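Local coordinates for protein histone acetyltransferase HPA2 and related acetyltransferases (Corynebacterium glutamicum ATCC 13032, PDB 2QEC) that probably transfers acyl groups, most likely from acetyl-CoA, as a member of the GCN5-related N-acetyltransferase (GNAT) family, at residues P15-V18 with D19-E23; V131-S134 with S135-G139. The protein carries 1 engineered substitution. All coordinates share one frame; numbering follows the deposited sequence.

Contact 1 of 2, residues P15-V18 with D19-E23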
ATOM      1  N   PRO A  15       2.785   3.199 -34.459  1.00 45.89           N
ATOM      2  CA  PRO A  15       1.649   2.526 -35.093  1.00 45.19           C
ATOM      3  C   PRO A  15       1.450   1.056 -34.735  1.00 44.28           C
ATOM      4  O   PRO A  15       0.326   0.640 -34.456  1.00 41.57           O
ATOM      5  CB  PRO A  15       1.928   2.704 -36.581  1.00 46.76           C
ATOM      6  CG  PRO A  15       2.668   3.955 -36.654  1.00 50.01           C
ATOM      7  CD  PRO A  15       3.555   3.957 -35.444  1.00 45.44           C
ATOM      8  N   LYS A  16       2.524   0.273 -34.732  1.00 43.72           N
ATOM      9  CA  LYS A  16       2.422  -1.153 -34.441  1.00 43.53           C
ATOM     10  C   LYS A  16       2.082  -1.363 -32.986  1.00 41.50           C
ATOM     11  O   LYS A  16       1.338  -2.264 -32.596  1.00 44.93           O
ATOM     12  CB  LYS A  16       3.748  -1.854 -34.775  1.00 42.85           C
ATOM     13  CG  LYS A  16       3.748  -3.344 -34.460  1.00 46.28           C
ATOM     14  CD  LYS A  16       2.904  -4.119 -35.474  1.00 52.46           C
ATOM     15  CE  LYS A  16       2.655  -5.543 -34.987  1.00 50.88           C
ATOM     16  NZ  LYS A  16       3.967  -6.236 -34.859  1.00 61.67           N
ATOM     17  N   ILE A  17       2.652  -0.530 -32.169  1.00 41.80           N
ATOM     18  CA  ILE A  17       2.379  -0.575 -30.716  1.00 40.28           C
ATOM     19  C   ILE A  17       0.855  -0.423 -30.462  1.00 42.46           C
ATOM     20  O   ILE A  17       0.242  -1.223 -29.745  1.00 41.89           O
ATOM     21  CB  ILE A  17       3.203   0.490 -30.020  1.00 44.34           C
ATOM     22  CG1 ILE A  17       4.654   0.020 -29.867  1.00 48.84           C
ATOM     23  CG2 ILE A  17       2.668   0.808 -28.646  1.00 40.87           C
ATOM     24  CD1 ILE A  17       5.570   1.062 -29.408  1.00 50.90           C
ATOM     25  N   VAL A  18       0.253   0.569 -31.106  1.00 44.61           N
ATOM     26  CA  VAL A  18      -1.197   0.818 -30.983  1.00 43.37           C
ATOM     27  C   VAL A  18      -1.977  -0.364 -31.536  1.00 42.12           C
ATOM     28  O   VAL A  18      -2.947  -0.803 -30.934  1.00 42.60           O
ATOM     29  CB  VAL A  18      -1.583   2.117 -31.663  1.00 43.01           C
ATOM     30  CG1 VAL A  18      -3.118   2.265 -31.757  1.00 46.45           C
ATOM     31  CG2 VAL A  18      -0.944   3.318 -30.952  1.00 46.71           C
ATOM     32  N   ASP A  19      -1.562  -0.892 -32.687  1.00 45.26           N
ATOM     33  CA  ASP A  19      -2.182  -2.097 -33.252  1.00 44.93           C
ATOM     34  C   ASP A  19      -2.189  -3.229 -32.248  1.00 43.44           C
ATOM     35  O   ASP A  19      -3.182  -3.964 -32.129  1.00 42.51           O
ATOM     36  CB  ASP A  19      -1.442  -2.624 -34.474  1.00 43.08           C
ATOM     37  CG  ASP A  19      -1.621  -1.769 -35.701  1.00 47.58           C
ATOM     38  OD1 ASP A  19      -2.548  -0.933 -35.756  1.00 49.39           O
ATOM     39  OD2 ASP A  19      -0.794  -1.935 -36.607  1.00 48.21           O
ATOM     40  N   VAL A  20      -1.069  -3.416 -31.566  1.00 43.84           N
ATOM     41  CA  VAL A  20      -0.950  -4.493 -30.542  1.00 40.64           C
ATOM     42  C   VAL A  20      -1.868  -4.275 -29.309  1.00 43.92           C
ATOM     43  O   VAL A  20      -2.546  -5.199 -28.829  1.00 43.10           O
ATOM     44  CB  VAL A  20       0.524  -4.702 -30.098  1.00 46.75           C
ATOM     45  CG1 VAL A  20       0.606  -5.680 -28.984  1.00 39.72           C
ATOM     46  CG2 VAL A  20       1.359  -5.260 -31.290  1.00 42.03           C
ATOM     47  N   LEU A  21      -1.905  -3.056 -28.805  1.00 41.87           N
ATOM     48  CA  LEU A  21      -2.816  -2.706 -27.719  1.00 40.68           C
ATOM     49  C   LEU A  21      -4.289  -2.949 -28.079  1.00 43.32           C
ATOM     50  O   LEU A  21      -5.060  -3.481 -27.291  1.00 45.05           O
ATOM     51  CB  LEU A  21      -2.585  -1.247 -27.326  1.00 43.31           C
ATOM     52  CG  LEU A  21      -1.248  -0.974 -26.631  1.00 44.66           C
ATOM     53  CD1 LEU A  21      -0.861   0.520 -26.678  1.00 43.56           C
ATOM     54  CD2 LEU A  21      -1.268  -1.488 -25.253  1.00 44.11           C
ATOM     55  N   VAL A  22      -4.673  -2.513 -29.267  1.00 44.48           N
ATOM     56  CA  VAL A  22      -6.045  -2.652 -29.735  1.00 44.15           C
ATOM     57  C   VAL A  22      -6.419  -4.134 -29.860  1.00 47.03           C
ATOM     58  O   VAL A  22      -7.502  -4.536 -29.440  1.00 47.21           O
ATOM     59  CB  VAL A  22      -6.242  -1.924 -31.080  1.00 44.76           C
ATOM     60  CG1 VAL A  22      -7.603  -2.262 -31.685  1.00 44.92           C
ATOM     61  CG2 VAL A  22      -6.086  -0.407 -30.894  1.00 41.88           C
ATOM     62  N   GLU A  23      -5.541  -4.937 -30.462  1.00 44.10           N
ATOM     63  CA  GLU A  23      -5.811  -6.356 -30.633  1.00 44.13           C
ATOM     64  C   GLU A  23      -5.945  -6.975 -29.274  1.00 47.40           C
ATOM     65  O   GLU A  23      -6.851  -7.746 -29.046  1.00 49.58           O
ATOM     66  CB  GLU A  23      -4.706  -7.045 -31.435  1.00 46.51           C
ATOM     67  CG  GLU A  23      -4.991  -8.512 -31.720  1.00 51.12           C
ATOM     68  CD  GLU A  23      -3.768  -9.273 -32.158  1.00 62.88           C
ATOM     69  OE1 GLU A  23      -2.944  -9.592 -31.285  1.00 63.11           O
ATOM     70  OE2 GLU A  23      -3.637  -9.578 -33.360  1.00 64.65           O
TER

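Contact 2 of 2, residues V131-S134 with S135-G139. With EDO (1,2-ethanediol), chain I; EDO (1,2-ethanediol), chain D; EDO (1,2-ethanediol), chain G.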
ATOM      1  N   VAL A 131       0.127  -4.269 -20.017  1.00 45.56           N
ATOM      2  CA  VAL A 131       1.008  -5.205 -20.717  1.00 45.00           C
ATOM      3  C   VAL A 131       0.164  -5.984 -21.691  1.00 44.02           C
ATOM      4  O   VAL A 131      -0.866  -6.551 -21.342  1.00 39.75           O
ATOM      5  CB  VAL A 131       1.843  -6.091 -19.702  1.00 49.35           C
ATOM      6  CG1 VAL A 131       0.954  -6.784 -18.720  1.00 57.61           C
ATOM      7  CG2 VAL A 131       2.692  -7.142 -20.439  1.00 55.17           C
ATOM      8  N   ALA A 132       0.544  -5.956 -22.973  1.00 37.62           N
ATOM      9  CA  ALA A 132      -0.209  -6.573 -23.990  1.00 38.81           C
ATOM     10  C   ALA A 132       0.690  -7.425 -24.846  1.00 39.86           C
ATOM     11  O   ALA A 132       1.832  -7.036 -25.122  1.00 38.04           O
ATOM     12  CB  ALA A 132      -0.864  -5.491 -24.849  1.00 40.92           C
ATOM     13  N   THR A 133       0.154  -8.566 -25.253  1.00 38.61           N
ATOM     14  CA  THR A 133       0.821  -9.578 -26.078  1.00 40.36           C
ATOM     15  C   THR A 133       0.002  -9.764 -27.329  1.00 43.01           C
ATOM     16  O   THR A 133      -1.225  -9.869 -27.245  1.00 43.79           O
ATOM     17  CB  THR A 133       0.856 -10.945 -25.332  1.00 41.49           C
ATOM     18  OG1 THR A 133       1.660 -10.802 -24.153  1.00 44.49           O
ATOM     19  CG2 THR A 133       1.436 -12.072 -26.176  1.00 44.99           C
ATOM     20  N   SER A 134       0.655  -9.867 -28.482  1.00 43.74           N
ATOM     21  CA  SER A 134      -0.058 -10.196 -29.721  1.00 43.18           C
ATOM     22  C   SER A 134      -0.689 -11.589 -29.635  1.00 43.08           C
ATOM     23  O   SER A 134      -0.132 -12.492 -29.012  1.00 40.36           O
ATOM     24  CB  SER A 134       0.864 -10.167 -30.962  1.00 45.93           C
ATOM     25  OG  SER A 134       1.410  -8.901 -31.098  1.00 51.77           O
ATOM     26  N   SER A 135      -1.832 -11.763 -30.292  1.00 46.32           N
ATOM     27  CA  SER A 135      -2.543 -13.039 -30.269  1.00 51.02           C
ATOM     28  C   SER A 135      -1.647 -14.132 -30.829  1.00 52.10           C
ATOM     29  O   SER A 135      -1.523 -15.228 -30.249  1.00 51.90           O
ATOM     30  CB  SER A 135      -3.831 -12.958 -31.114  1.00 53.37           C
ATOM     31  OG  SER A 135      -4.602 -11.820 -30.736  1.00 52.79           O
ATOM     32  N   SER A 136      -1.028 -13.806 -31.959  1.00 49.97           N
ATOM     33  CA  SER A 136      -0.065 -14.673 -32.604  1.00 49.23           C
ATOM     34  C   SER A 136       1.086 -15.125 -31.700  1.00 48.43           C
ATOM     35  O   SER A 136       1.690 -16.146 -31.972  1.00 50.81           O
ATOM     36  CB  SER A 136       0.506 -13.980 -33.853  1.00 48.12           C
ATOM     37  OG  SER A 136       1.368 -12.918 -33.481  1.00 54.00           O
ATOM     38  N   ALA A 137       1.386 -14.390 -30.631  1.00 47.98           N
ATOM     39  CA  ALA A 137       2.558 -14.683 -29.808  1.00 47.46           C
ATOM     40  C   ALA A 137       2.162 -15.159 -28.421  1.00 48.71           C
ATOM     41  O   ALA A 137       2.982 -15.140 -27.521  1.00 46.84           O
ATOM     42  CB  ALA A 137       3.458 -13.445 -29.709  1.00 45.62           C
ATOM     43  N   ARG A 138       0.910 -15.593 -28.249  1.00 52.22           N
ATOM     44  CA  ARG A 138       0.439 -16.127 -26.947  1.00 56.31           C
ATOM     45  C   ARG A 138       1.268 -17.369 -26.580  1.00 52.03           C
ATOM     46  O   ARG A 138       1.684 -18.118 -27.446  1.00 50.39           O
ATOM     47  CB  ARG A 138      -1.059 -16.471 -27.046  1.00 57.64           C
ATOM     48  CG  ARG A 138      -1.699 -16.896 -25.737  1.00 64.57           C
ATOM     49  CD  ARG A 138      -3.098 -17.511 -25.883  1.00 66.85           C
ATOM     50  NE  ARG A 138      -3.260 -18.308 -27.101  1.00 83.62           N
ATOM     51  CZ  ARG A 138      -2.767 -19.534 -27.298  1.00 87.20           C
ATOM     52  NH1 ARG A 138      -2.039 -20.149 -26.359  1.00 88.83           N
ATOM     53  NH2 ARG A 138      -2.993 -20.147 -28.458  1.00 87.20           N
ATOM     54  N   GLY A 139       1.528 -17.580 -25.301  1.00 53.41           N
ATOM     55  CA  GLY A 139       2.300 -18.745 -24.861  1.00 53.23           C
ATOM     56  C   GLY A 139       3.780 -18.718 -25.206  1.00 53.62           C
ATOM     57  O   GLY A 139       4.400 -19.774 -25.291  1.00 52.87           O
TER
HETATM   58  C1  EDO I 211       0.404 -15.308 -23.427  1.00 64.03           C
HETATM   59  O1  EDO I 211       1.271 -16.283 -22.828  1.00 62.61           O
HETATM   60  C2  EDO I 211      -0.214 -14.369 -22.400  1.00 72.15           C
HETATM   61  O2  EDO I 211      -0.795 -13.239 -23.069  1.00 74.16           O
HETATM   62  C1  EDO D 206      -0.902  -5.523 -15.759  1.00 61.45           C
HETATM   63  O1  EDO D 206      -1.747  -5.340 -14.625  1.00 58.17           O
HETATM   64  C2  EDO D 206      -1.239  -4.496 -16.840  1.00 60.46           C
HETATM   65  O2  EDO D 206      -1.948  -5.082 -17.963  1.00 59.81           O
HETATM   66  C1  EDO G 209       1.185 -10.791 -19.786  1.00 69.96           C
HETATM   67  O1  EDO G 209       1.206 -10.703 -18.343  1.00 74.78           O
HETATM   68  C2  EDO G 209      -0.105 -10.262 -20.436  1.00 73.69           C
HETATM   69  O2  EDO G 209       0.047 -10.037 -21.859  1.00 59.81           O

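Contact 1 of 2, residues P15-V18 with D19-E23
Successive turns of helix 14-25 set Pro-15, Lys-16, Ile-17 and Val-18 each against the residue four positions on. The backbone gives four i to i+4 bonds, from Asp-19 N to Pro-15 O through Val-22 N to Val-18 O at 2.9 Å. Side chains pair with the same spacing. Ile-17 and Leu-21 lie side by side and point the same way, with Ile-17 CG2 4.1 Å from Leu-21 CD1. Both also pack on Val-76 of the sheet. Val-18 and Val-22 cross at a slant, Val-18 CG1 to Val-22 CG2 at 4.1 Å. Val-18 continues onto Arg-46 and Ile-53 of helix 43-60. Lys-16 bends at chi2 (73°), which brings its CE to 3.9 Å from Val-20 CG2. A second bend at chi4 turns NZ, which bonds to Ile-73 O. Asp-19 has CG beside its own backbone N (chi1 -72°). The carboxylate therefore folds back toward the previous turn, with CG 3.3 Å from Pro-15 O. Asp-19 OD1 makes a salt bridge to Arg-46. Lys-16 NZ lies 6.6 Å from Asp-19 OD2, too far for direct contact. This is an amphipathic alpha-helix packed against the GNAT sheet and helix 43-60.

Contact 2 of 2, residues V131-S134 with S135-G139
Ser-134 O accepts the backbone N-H of Ala-137, with Ala-137 N 2.9 Å from Ser-134 O. This closes a tight turn directly after strand 126-133. The N-H comes from above the carbonyl plane, 63° out of it, and the C=O...N angle is only 116°. Such a bent approach fits an i to i+3 bond. A second bond of this kind follows at once, from Arg-138 N to Ser-135 O, so the chain makes a short 3-10 turn. Two side chains touch along it. Thr-133 CG2 lies anti to its backbone N, which carries the methyl over the far end of the turn, 3.7 Å from Ala-137 O. Ser-134 CB sits 3.8 Å from Ser-136 OG. Strand, turn and following loop belong to motif A of the GNAT fold. The loop that starts at Arg-138 and runs into helix 142-154 corresponds to the one that in relatives binds the pyrophosphate of acetyl-CoA, and probably does so here. Three ethanediol molecules, probably from the crystallisation liquor, lie along this path. One bonds to Thr-133 OG1 through O2 at 2.9 Å. Another takes a weak bond from Gly-139 N, 2.8 Å from its O1, and its C1 also packs on Arg-138 CG. The third takes a weak bond from Val-131 N to its O2 at 3.0 Å. Further out, Val-142 of helix 142-154 packs on both Thr-133 and Ala-137. Backbone bonds of Ser-134 with Val-74 and of Ala-132 with Val-76 hold the strand to strand 73-80. Thr-140 OG1 bonds to Ala-137 O.

How the contacts relate
From the N terminus, strand 5-8 leads into helix 14-25, where contact 1 lies. Helix 43-60 and strands 61-67 and 73-80 follow. Contact 2 comes at the end of strand 126-133 and leads on to helix 142-154. The contacts stand in series, neither nested nor crossing, and both are local: contact 1 joins successive turns of a helix, and contact 2 closes the turn after a strand. The centres of contact 1 and contact 2 are about 11 Å apart, yet the two touch. Glu-23 OE1 lies 2.6 Å from Ser-135 N, a probable hydrogen bond at the start of the turn. Val-20 CG2 packs on Ser-134 OG, and Leu-21 CD2 on Ala-132 CB. Helix 142-154 meets the strand through Val-131 and Thr-133.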